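PDB 3A79: toll-like receptor 6, Variable lymphocyte receptor B from Mus musculus, which probably senses bacterial diacylated lipopeptides together with TLR2, as a leucine-rich-repeat ectodomain of innate immunity, here fused to a fragment of a hagfish receptor. Local coordinates for residues P52-L57 with S73-L78; L225-L230 with L256-T261; N363-S368 with L382-N387. One frame throughout, in Å; residues are numbered along the deposited sequence.

Contact 1 of 3, residues P52-L57 with S73-L78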
loop_
_atom_site.group_PDB
_atom_site.type_symbol
_atom_site.label_atom_id
_atom_site.label_comp_id
_atom_site.label_asym_id
_atom_site.label_seq_id
_atom_site.Cartn_x
_atom_site.Cartn_y
_atom_site.Cartn_z
ATOM N N PRO B 52 20.517 51.624 -13.300
ATOM C CA PRO B 52 21.318 52.273 -12.255
ATOM C C PRO B 52 20.773 52.107 -10.833
ATOM O O PRO B 52 21.557 51.904 -9.905
ATOM C CB PRO B 52 21.290 53.741 -12.666
ATOM C CG PRO B 52 21.131 53.707 -14.135
ATOM C CD PRO B 52 20.235 52.530 -14.420
ATOM N N ARG B 53 19.457 52.182 -10.662
ATOM C CA ARG B 53 18.865 52.127 -9.328
ATOM C C ARG B 53 18.489 50.713 -8.881
ATOM O O ARG B 53 17.647 50.555 -7.993
ATOM C CB ARG B 53 17.634 53.043 -9.238
ATOM C CG ARG B 53 17.916 54.551 -9.075
ATOM C CD ARG B 53 16.860 55.167 -8.151
ATOM N NE ARG B 53 15.581 54.452 -8.269
ATOM C CZ ARG B 53 14.717 54.258 -7.271
ATOM N NH1 ARG B 53 14.989 54.719 -6.054
ATOM N NH2 ARG B 53 13.584 53.593 -7.492
ATOM N N THR B 54 19.098 49.696 -9.503
ATOM C CA THR B 54 18.851 48.290 -9.145
ATOM C C THR B 54 19.208 48.077 -7.694
ATOM O O THR B 54 20.122 48.721 -7.189
ATOM C CB THR B 54 19.733 47.303 -9.945
ATOM O OG1 THR B 54 19.742 47.657 -11.325
ATOM C CG2 THR B 54 19.221 45.884 -9.805
ATOM N N LYS B 55 18.520 47.156 -7.026
ATOM C CA LYS B 55 18.748 46.960 -5.598
ATOM C C LYS B 55 19.268 45.577 -5.220
ATOM O O LYS B 55 20.147 45.471 -4.376
ATOM C CB LYS B 55 17.508 47.349 -4.785
ATOM C CG LYS B 55 17.220 48.839 -4.883
ATOM C CD LYS B 55 16.045 49.291 -4.040
ATOM C CE LYS B 55 16.009 50.815 -3.985
ATOM N NZ LYS B 55 14.756 51.333 -3.371
ATOM N N ALA B 56 18.743 44.527 -5.839
ATOM C CA ALA B 56 19.271 43.182 -5.621
ATOM C C ALA B 56 19.802 42.581 -6.920
ATOM O O ALA B 56 19.040 42.338 -7.848
ATOM C CB ALA B 56 18.208 42.279 -5.019
ATOM N N LEU B 57 21.109 42.344 -6.982
ATOM C CA LEU B 57 21.733 41.748 -8.164
ATOM C C LEU B 57 22.324 40.365 -7.870
ATOM O O LEU B 57 23.097 40.207 -6.937
ATOM C CB LEU B 57 22.815 42.682 -8.721
ATOM C CG LEU B 57 23.792 42.130 -9.767
ATOM C CD1 LEU B 57 23.070 41.383 -10.863
ATOM C CD2 LEU B 57 24.639 43.251 -10.354
ATOM N N SER B 73 30.641 50.459 -9.385
ATOM C CA SER B 73 30.537 51.876 -9.002
ATOM C C SER B 73 29.146 52.462 -9.216
ATOM O O SER B 73 28.617 53.157 -8.349
ATOM C CB SER B 73 31.524 52.734 -9.803
ATOM O OG SER B 73 32.857 52.261 -9.718
ATOM N N PHE B 74 28.575 52.192 -10.389
ATOM C CA PHE B 74 27.332 52.828 -10.841
ATOM C C PHE B 74 26.066 52.375 -10.099
ATOM O O PHE B 74 25.081 53.118 -10.042
ATOM C CB PHE B 74 27.150 52.622 -12.352
ATOM C CG PHE B 74 27.028 51.177 -12.754
ATOM C CD1 PHE B 74 25.787 50.618 -13.007
ATOM C CD2 PHE B 74 28.154 50.371 -12.855
ATOM C CE1 PHE B 74 25.672 49.290 -13.361
ATOM C CE2 PHE B 74 28.045 49.038 -13.208
ATOM C CZ PHE B 74 26.803 48.498 -13.459
ATOM N N LEU B 75 26.081 51.164 -9.548
ATOM C CA LEU B 75 24.914 50.631 -8.856
ATOM C C LEU B 75 24.823 51.201 -7.449
ATOM O O LEU B 75 24.896 50.468 -6.471
ATOM C CB LEU B 75 24.980 49.108 -8.802
ATOM C CG LEU B 75 25.078 48.451 -10.173
ATOM C CD1 LEU B 75 25.895 47.175 -10.128
ATOM C CD2 LEU B 75 23.684 48.192 -10.718
ATOM N N SER B 76 24.643 52.511 -7.360
ATOM C CA SER B 76 24.708 53.225 -6.089
ATOM C C SER B 76 23.658 52.797 -5.072
ATOM O O SER B 76 23.796 53.085 -3.881
ATOM C CB SER B 76 24.599 54.737 -6.319
ATOM O OG SER B 76 23.247 55.166 -6.265
ATOM N N GLU B 77 22.619 52.109 -5.529
ATOM C CA GLU B 77 21.486 51.783 -4.667
ATOM C C GLU B 77 21.516 50.341 -4.191
ATOM O O GLU B 77 20.644 49.924 -3.432
ATOM C CB GLU B 77 20.179 52.014 -5.421
ATOM C CG GLU B 77 19.131 52.754 -4.631
ATOM C CD GLU B 77 19.161 54.238 -4.923
ATOM O OE1 GLU B 77 18.223 54.710 -5.600
ATOM O OE2 GLU B 77 20.125 54.923 -4.499
ATOM N N LEU B 78 22.518 49.592 -4.650
ATOM C CA LEU B 78 22.629 48.154 -4.400
ATOM C C LEU B 78 22.543 47.800 -2.917
ATOM O O LEU B 78 23.277 48.355 -2.107
ATOM C CB LEU B 78 23.940 47.614 -4.987
ATOM C CG LEU B 78 24.012 46.090 -5.081
ATOM C CD1 LEU B 78 22.752 45.589 -5.736
ATOM C CD2 LEU B 78 25.214 45.640 -5.873
#

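Contact 2 of 3, residues L225-L230 with L256-T261. With NAG (2-acetamido-2-deoxy-beta-D-glucopyranose), chain F.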
loop_
_atom_site.group_PDB
_atom_site.type_symbol
_atom_site.label_atom_id
_atom_site.label_comp_id
_atom_site.label_asym_id
_atom_site.label_seq_id
_atom_site.Cartn_x
_atom_site.Cartn_y
_atom_site.Cartn_z
ATOM N N LEU B 225 25.284 20.348 12.234
ATOM C CA LEU B 225 26.416 19.722 11.559
ATOM C C LEU B 225 25.945 19.032 10.296
ATOM O O LEU B 225 24.917 18.360 10.310
ATOM C CB LEU B 225 27.101 18.670 12.444
ATOM C CG LEU B 225 27.278 18.793 13.956
ATOM C CD1 LEU B 225 28.314 17.785 14.391
ATOM C CD2 LEU B 225 27.688 20.183 14.375
ATOM N N SER B 226 26.727 19.165 9.227
ATOM C CA SER B 226 26.396 18.579 7.932
ATOM C C SER B 226 27.553 17.776 7.336
ATOM O O SER B 226 28.704 18.193 7.406
ATOM C CB SER B 226 25.975 19.677 6.964
ATOM O OG SER B 226 24.854 20.391 7.464
ATOM N N ASN B 227 27.226 16.629 6.740
ATOM C CA ASN B 227 28.213 15.717 6.161
ATOM C C ASN B 227 28.985 14.950 7.237
ATOM O O ASN B 227 30.174 15.185 7.466
ATOM C CB ASN B 227 29.185 16.451 5.229
ATOM C CG ASN B 227 28.483 17.179 4.076
ATOM O OD1 ASN B 227 27.286 17.001 3.825
ATOM N ND2 ASN B 227 29.244 18.007 3.366
ATOM N N ILE B 228 28.300 14.022 7.890
ATOM C CA ILE B 228 28.899 13.232 8.952
ATOM C C ILE B 228 28.937 11.765 8.557
ATOM O O ILE B 228 27.898 11.108 8.503
ATOM C CB ILE B 228 28.077 13.359 10.234
ATOM C CG1 ILE B 228 27.766 14.827 10.505
ATOM C CG2 ILE B 228 28.811 12.704 11.416
ATOM C CD1 ILE B 228 26.717 15.025 11.558
ATOM N N LYS B 229 30.133 11.253 8.289
ATOM C CA LYS B 229 30.302 9.851 7.914
ATOM C C LYS B 229 31.077 9.105 8.991
ATOM O O LYS B 229 32.248 9.396 9.229
ATOM C CB LYS B 229 31.048 9.751 6.589
ATOM C CG LYS B 229 31.313 8.337 6.099
ATOM C CD LYS B 229 32.118 8.393 4.803
ATOM C CE LYS B 229 32.166 7.065 4.063
ATOM N NZ LYS B 229 32.438 7.291 2.609
ATOM N N LEU B 230 30.429 8.137 9.634
ATOM C CA LEU B 230 31.039 7.429 10.754
ATOM C C LEU B 230 30.982 5.922 10.605
ATOM O O LEU B 230 29.975 5.371 10.173
ATOM C CB LEU B 230 30.333 7.798 12.056
ATOM C CG LEU B 230 30.031 9.276 12.250
ATOM C CD1 LEU B 230 28.903 9.462 13.248
ATOM C CD2 LEU B 230 31.293 9.991 12.696
ATOM N N LEU B 256 21.568 17.086 12.960
ATOM C CA LEU B 256 22.512 16.293 12.185
ATOM C C LEU B 256 21.988 16.113 10.746
ATOM O O LEU B 256 20.880 15.640 10.557
ATOM C CB LEU B 256 22.706 14.938 12.876
ATOM C CG LEU B 256 23.839 14.803 13.912
ATOM C CD1 LEU B 256 24.128 16.112 14.637
ATOM C CD2 LEU B 256 23.599 13.649 14.909
ATOM N N GLN B 257 22.768 16.507 9.740
ATOM C CA GLN B 257 22.355 16.386 8.329
ATOM C C GLN B 257 23.300 15.511 7.533
ATOM O O GLN B 257 24.517 15.657 7.621
ATOM C CB GLN B 257 22.300 17.747 7.650
ATOM C CG GLN B 257 20.925 18.243 7.333
ATOM C CD GLN B 257 20.962 19.605 6.666
ATOM O OE1 GLN B 257 20.532 20.600 7.250
ATOM N NE2 GLN B 257 21.490 19.661 5.439
ATOM N N HIS B 258 22.744 14.600 6.750
ATOM C CA HIS B 258 23.565 13.704 5.943
ATOM C C HIS B 258 24.522 12.782 6.722
ATOM O O HIS B 258 25.658 12.573 6.307
ATOM C CB HIS B 258 24.325 14.534 4.923
ATOM C CG HIS B 258 23.484 15.603 4.302
ATOM N ND1 HIS B 258 23.749 16.947 4.458
ATOM C CD2 HIS B 258 22.356 15.526 3.558
ATOM C CE1 HIS B 258 22.832 17.651 3.821
ATOM N NE2 HIS B 258 21.976 16.813 3.267
ATOM N N ILE B 259 24.046 12.213 7.829
ATOM C CA ILE B 259 24.839 11.284 8.638
ATOM C C ILE B 259 24.739 9.873 8.097
ATOM O O ILE B 259 23.667 9.283 8.095
ATOM C CB ILE B 259 24.320 11.202 10.083
ATOM C CG1 ILE B 259 23.660 12.509 10.490
ATOM C CG2 ILE B 259 25.418 10.822 11.044
ATOM C CD1 ILE B 259 22.242 12.616 10.014
ATOM N N GLU B 260 25.855 9.327 7.642
ATOM C CA GLU B 260 25.917 7.912 7.337
ATOM C C GLU B 260 26.679 7.276 8.461
ATOM O O GLU B 260 27.817 7.652 8.724
ATOM C CB GLU B 260 26.675 7.660 6.047
ATOM C CG GLU B 260 27.290 6.280 6.011
ATOM C CD GLU B 260 28.404 6.165 4.999
ATOM O OE1 GLU B 260 29.406 5.467 5.299
ATOM O OE2 GLU B 260 28.274 6.779 3.915
ATOM N N THR B 261 26.068 6.314 9.134
ATOM C CA THR B 261 26.655 5.810 10.367
ATOM C C THR B 261 26.290 4.359 10.618
ATOM O O THR B 261 25.282 3.876 10.128
ATOM C CB THR B 261 26.223 6.681 11.582
ATOM O OG1 THR B 261 26.109 5.862 12.740
ATOM C CG2 THR B 261 24.866 7.298 11.348
HETATM C C1 NAG F . 22.261 12.237 1.961
HETATM C C2 NAG F . 22.306 13.266 0.824
HETATM C C3 NAG F . 23.392 13.027 -0.216
HETATM C C4 NAG F . 24.681 12.420 0.346
HETATM C C5 NAG F . 24.479 11.447 1.506
HETATM C C6 NAG F . 25.825 11.181 2.177
HETATM C C7 NAG F . 20.244 14.420 0.128
HETATM C C8 NAG F . 18.767 14.169 0.180
HETATM N N2 NAG F . 21.032 13.330 0.122
HETATM O O3 NAG F . 23.695 14.282 -0.786
HETATM O O4 NAG F . 25.381 11.776 -0.706
HETATM O O5 NAG F . 23.556 11.938 2.459
HETATM O O6 NAG F . 25.690 10.261 3.239
HETATM O O7 NAG F . 20.649 15.585 0.093
#

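Contact 3 of 3, residues N363-S368 with L382-N387. With NAG (2-acetamido-2-deoxy-beta-D-glucopyranose), chain G.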
loop_
_atom_site.group_PDB
_atom_site.type_symbol
_atom_site.label_atom_id
_atom_site.label_comp_id
_atom_site.label_asym_id
_atom_site.label_seq_id
_atom_site.Cartn_x
_atom_site.Cartn_y
_atom_site.Cartn_z
ATOM N N ASN B 363 6.120 6.010 5.815
ATOM C CA ASN B 363 6.939 4.827 5.960
ATOM C C ASN B 363 6.218 3.692 5.270
ATOM O O ASN B 363 5.552 3.900 4.266
ATOM C CB ASN B 363 7.155 4.503 7.436
ATOM C CG ASN B 363 7.795 5.640 8.183
ATOM O OD1 ASN B 363 7.264 6.101 9.191
ATOM N ND2 ASN B 363 8.936 6.115 7.686
ATOM N N VAL B 364 6.336 2.495 5.823
ATOM C CA VAL B 364 5.607 1.352 5.313
ATOM C C VAL B 364 4.946 0.609 6.481
ATOM O O VAL B 364 4.993 -0.620 6.555
ATOM C CB VAL B 364 6.528 0.424 4.488
ATOM C CG1 VAL B 364 5.697 -0.462 3.548
ATOM C CG2 VAL B 364 7.539 1.259 3.682
ATOM N N PHE B 365 4.332 1.373 7.391
ATOM C CA PHE B 365 3.622 0.818 8.553
ATOM C C PHE B 365 2.344 0.063 8.180
ATOM O O PHE B 365 1.751 0.297 7.135
ATOM C CB PHE B 365 3.255 1.924 9.545
ATOM C CG PHE B 365 4.397 2.383 10.407
ATOM C CD1 PHE B 365 5.716 2.156 10.023
ATOM C CD2 PHE B 365 4.150 3.079 11.593
ATOM C CE1 PHE B 365 6.757 2.589 10.816
ATOM C CE2 PHE B 365 5.188 3.523 12.384
ATOM C CZ PHE B 365 6.491 3.274 12.001
ATOM N N THR B 366 1.901 -0.820 9.061
ATOM C CA THR B 366 0.681 -1.570 8.807
ATOM C C THR B 366 -0.336 -1.367 9.921
ATOM O O THR B 366 -0.053 -0.707 10.919
ATOM C CB THR B 366 0.972 -3.071 8.618
ATOM O OG1 THR B 366 1.497 -3.632 9.835
ATOM C CG2 THR B 366 1.966 -3.257 7.478
ATOM N N ASP B 367 -1.524 -1.924 9.733
ATOM C CA ASP B 367 -2.605 -1.795 10.703
ATOM C C ASP B 367 -2.326 -2.569 11.988
ATOM O O ASP B 367 -3.065 -2.440 12.968
ATOM C CB ASP B 367 -3.938 -2.241 10.085
ATOM C CG ASP B 367 -3.828 -3.567 9.355
ATOM O OD1 ASP B 367 -4.228 -3.630 8.171
ATOM O OD2 ASP B 367 -3.326 -4.541 9.964
ATOM N N SER B 368 -1.264 -3.371 11.988
ATOM C CA SER B 368 -0.873 -4.084 13.201
ATOM C C SER B 368 -0.053 -3.192 14.139
ATOM O O SER B 368 0.197 -3.548 15.288
ATOM C CB SER B 368 -0.123 -5.378 12.877
ATOM O OG SER B 368 1.047 -5.111 12.140
ATOM N N LEU B 382 -1.398 11.161 17.273
ATOM C CA LEU B 382 -0.667 10.143 16.542
ATOM C C LEU B 382 -0.878 10.365 15.046
ATOM O O LEU B 382 -1.991 10.625 14.604
ATOM C CB LEU B 382 -1.131 8.748 16.966
ATOM C CG LEU B 382 -0.699 7.582 16.079
ATOM C CD1 LEU B 382 0.734 7.183 16.372
ATOM C CD2 LEU B 382 -1.637 6.419 16.303
ATOM N N ILE B 383 0.200 10.276 14.276
ATOM C CA ILE B 383 0.153 10.552 12.846
ATOM C C ILE B 383 0.755 9.401 12.049
ATOM O O ILE B 383 1.939 9.094 12.174
ATOM C CB ILE B 383 0.892 11.863 12.508
ATOM C CG1 ILE B 383 0.358 13.005 13.373
ATOM C CG2 ILE B 383 0.740 12.199 11.042
ATOM C CD1 ILE B 383 0.880 14.344 12.980
ATOM N N LEU B 384 -0.073 8.772 11.227
ATOM C CA LEU B 384 0.340 7.623 10.434
ATOM C C LEU B 384 0.138 7.868 8.925
ATOM O O LEU B 384 0.081 6.935 8.119
ATOM C CB LEU B 384 -0.404 6.380 10.933
ATOM C CG LEU B 384 0.065 5.998 12.347
ATOM C CD1 LEU B 384 -0.967 5.204 13.104
ATOM C CD2 LEU B 384 1.383 5.223 12.304
ATOM N N GLN B 385 0.051 9.141 8.553
ATOM C CA GLN B 385 -0.144 9.537 7.164
ATOM C C GLN B 385 0.905 8.996 6.191
ATOM O O GLN B 385 2.102 9.087 6.427
ATOM C CB GLN B 385 -0.193 11.058 7.063
ATOM C CG GLN B 385 0.238 11.589 5.722
ATOM C CD GLN B 385 -0.155 13.039 5.536
ATOM O OE1 GLN B 385 0.092 13.636 4.481
ATOM N NE2 GLN B 385 -0.784 13.614 6.562
ATOM N N ARG B 386 0.434 8.449 5.083
ATOM C CA ARG B 386 1.299 7.947 4.012
ATOM C C ARG B 386 1.970 6.617 4.344
ATOM O O ARG B 386 3.174 6.455 4.164
ATOM C CB ARG B 386 2.322 8.999 3.566
ATOM C CG ARG B 386 2.029 9.625 2.204
ATOM C CD ARG B 386 2.822 10.895 1.989
ATOM N NE ARG B 386 2.432 11.917 2.957
ATOM C CZ ARG B 386 3.249 12.855 3.430
ATOM N NH1 ARG B 386 4.514 12.897 3.026
ATOM N NH2 ARG B 386 2.811 13.746 4.315
ATOM N N ASN B 387 1.168 5.666 4.813
ATOM C CA ASN B 387 1.640 4.312 5.080
ATOM C C ASN B 387 0.764 3.244 4.413
ATOM O O ASN B 387 0.043 3.537 3.456
ATOM C CB ASN B 387 1.756 4.087 6.587
ATOM C CG ASN B 387 2.865 4.918 7.213
ATOM O OD1 ASN B 387 2.624 6.005 7.749
ATOM N ND2 ASN B 387 4.090 4.418 7.128
HETATM C C1 NAG G . 7.518 17.560 6.653
HETATM C C2 NAG G . 7.804 17.184 5.190
HETATM C C3 NAG G . 8.899 18.046 4.581
HETATM C C4 NAG G . 8.542 19.517 4.760
HETATM C C5 NAG G . 8.409 19.796 6.255
HETATM C C6 NAG G . 7.971 21.227 6.530
HETATM C C7 NAG G . 7.289 14.945 4.418
HETATM C C8 NAG G . 7.821 13.564 4.116
HETATM N N2 NAG G . 8.140 15.786 5.002
HETATM O O3 NAG G . 9.130 17.679 3.234
HETATM O O4 NAG G . 9.536 20.330 4.162
HETATM O O5 NAG G . 7.449 18.956 6.862
HETATM O O6 NAG G . 6.629 21.390 6.121
HETATM O O7 NAG G . 6.119 15.262 4.148
#

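Contact 1 of 3, residues P52-L57 with S73-L78
Bends at chi2 and chi3 of Arg53 carry its CD and NE past Glu77, and chi2 of Glu77 (95°) swings its CD to the Arg53 side; there a guanidinium and a carboxylate meet at the surface of the leucine-rich-repeat solenoid, in its Toll-like receptor part, where residues 52-57 run into a strand and residues 73-78 lead toward the next. The two side chains lie side by side and point the same way. Arg53 NH1 donates to Glu77 OE1 in a salt bridge of 3.3 Å, a bent bond with an angle of 138° at the hydrogen. The oxygen is met on its anti side, and the planes of the two groups stand 79° apart, so this is a single-point pairing, not a two-pronged one. The extended chain of Lys55 runs alongside Glu77, its CE 3.7 Å from Glu77 CG. Its ammonium NZ remains 5.3 Å from Glu77 OE1.

Farther in, the contact is mainly apolar. Leu75 divides its two methyls: CD2 lies against the Thr54 side chain, 4.0 Å from OG1 of Thr54, whereas CD1 comes within 4.1 Å of Leu57 CD2, the two leucine side chains crossing at about a right angle. Thr54 and Leu78 open successive copies of the repeat consensus LxxLxLxxN, with Thr54 at the first consensus position of its repeat, and Leu78 also packs on Leu102. A type I beta turn carries the chain from Leu75 to Leu78, closed by Leu78 N donating to Leu75 O at 3.1 Å. Beyond it, backbone bonds of Lys55 with Arg79 and Val80 begin the parallel pairing of strands 56-58 and 80-82. At the strand end of the contact, Leu78 CD1 rests 4.2 Å from Leu57 CB.

Contact 2 of 3, residues L225-L230 with L256-T261
Two neighbouring parallel strands of the leucine-rich-repeat solenoid, within its Toll-like receptor part, meet here, with Leu225-Leu230 laid beside Leu256-Thr261. The axes of strands 225-229 and 259-261 differ by only 5° in direction. Gln257 N bonds to Leu225 O at 2.9 Å, and Asn227 N returns to Gln257 O at 3.0 Å. Past the corner at His258, Glu260 N donates to Ile228 O and Leu230 N to Glu260 O, both at 2.8 Å; between these two pairs Ile228 N reaches His258 O only weakly. Asn227 and His258, neighbours across the strands, both have positive phi, consistent with a matching kink in the two chains.

Leu225, Ile228, Leu256 and Ile259 share the buried face, where helix 235-246 packs through Leu238. Ile228 has CG1 anti to its carbonyl carbon, and its extended chi2 (167°) carries CD1 onward to 3.7 Å from Leu256 CG, the two side chains crossing at about a right angle. Ile259 instead runs beside Ile228.

On the other face, extended Lys229 and Glu260 lie alongside each other. Lys229 NZ is 4.4 Å from Glu260 OE2, opposite charges too far apart for a salt bridge. At the corner, Asn227 sends its ND2 to Phe203 O of the adjacent strand 198-203, while its OD1 stands near the His258 ring, amide and ring turned 49° apart. That imidazole also borders an N-linked glycan, probably carried by Asn285: His258 CD2 lies 3.5 Å from C2 of the N-acetylglucosamine.

Contact 3 of 3, residues N363-S368 with L382-N387
Asn363 and Asn387, the asparagines that close successive LxxLxLxxN consensus units of the Toll-like receptor part, lie side by side and point the same way, their amide planes 44° apart. Asn387 has CG anti to its carbonyl carbon, which directs CG toward the backbone of residues 363-365, where its amide lies. Phe365 runs alongside Asn387 as well, ring and amide inclined at 33°, with Asn387 CG 3.8 Å from Phe365 CB. Leu384 instead crosses Phe365 at about a right angle and applies its CD2 to ring atom CD2 of Phe365 at 3.6 Å. Phe360 meets the same ring, adding to this buried packing.

At the surface, Arg386 NH1 gives a straight bond of 3.1 Å (170°) to the acetamido O7 of an N-acetylglucosamine, while Gln385 OE1 receives Arg386 NH2 at 2.7 Å, close to the guanidinium plane but with the donor well above the plane of the Gln385 carbonyl. Val364 and Thr366 pack against the other protein chain. Leu382 and Ile383 belong to strand 381-383, which is bonded on one side to strand 357-359 through Leu358 and on the other to strand 407-409 through Thr407 and Asp409.

How the contacts relate
Contacts 1, 2 and 3 follow one another along the chain, each closing before the next opens, and all belong to the run of parallel strands that curves through the solenoid. Their centres lie about 40 Å apart for contacts 1 and 2, 27 Å for contacts 2 and 3, and 53 Å for contacts 1 and 3, which fall on opposite sides of the chain's centre. None touches another; even contacts 2 and 3 keep their nearest atoms about 15 Å apart. They therefore sample one repeating architecture near its beginning, in its helix-backed middle and farther on, where only contact 3 meets the other protein chain.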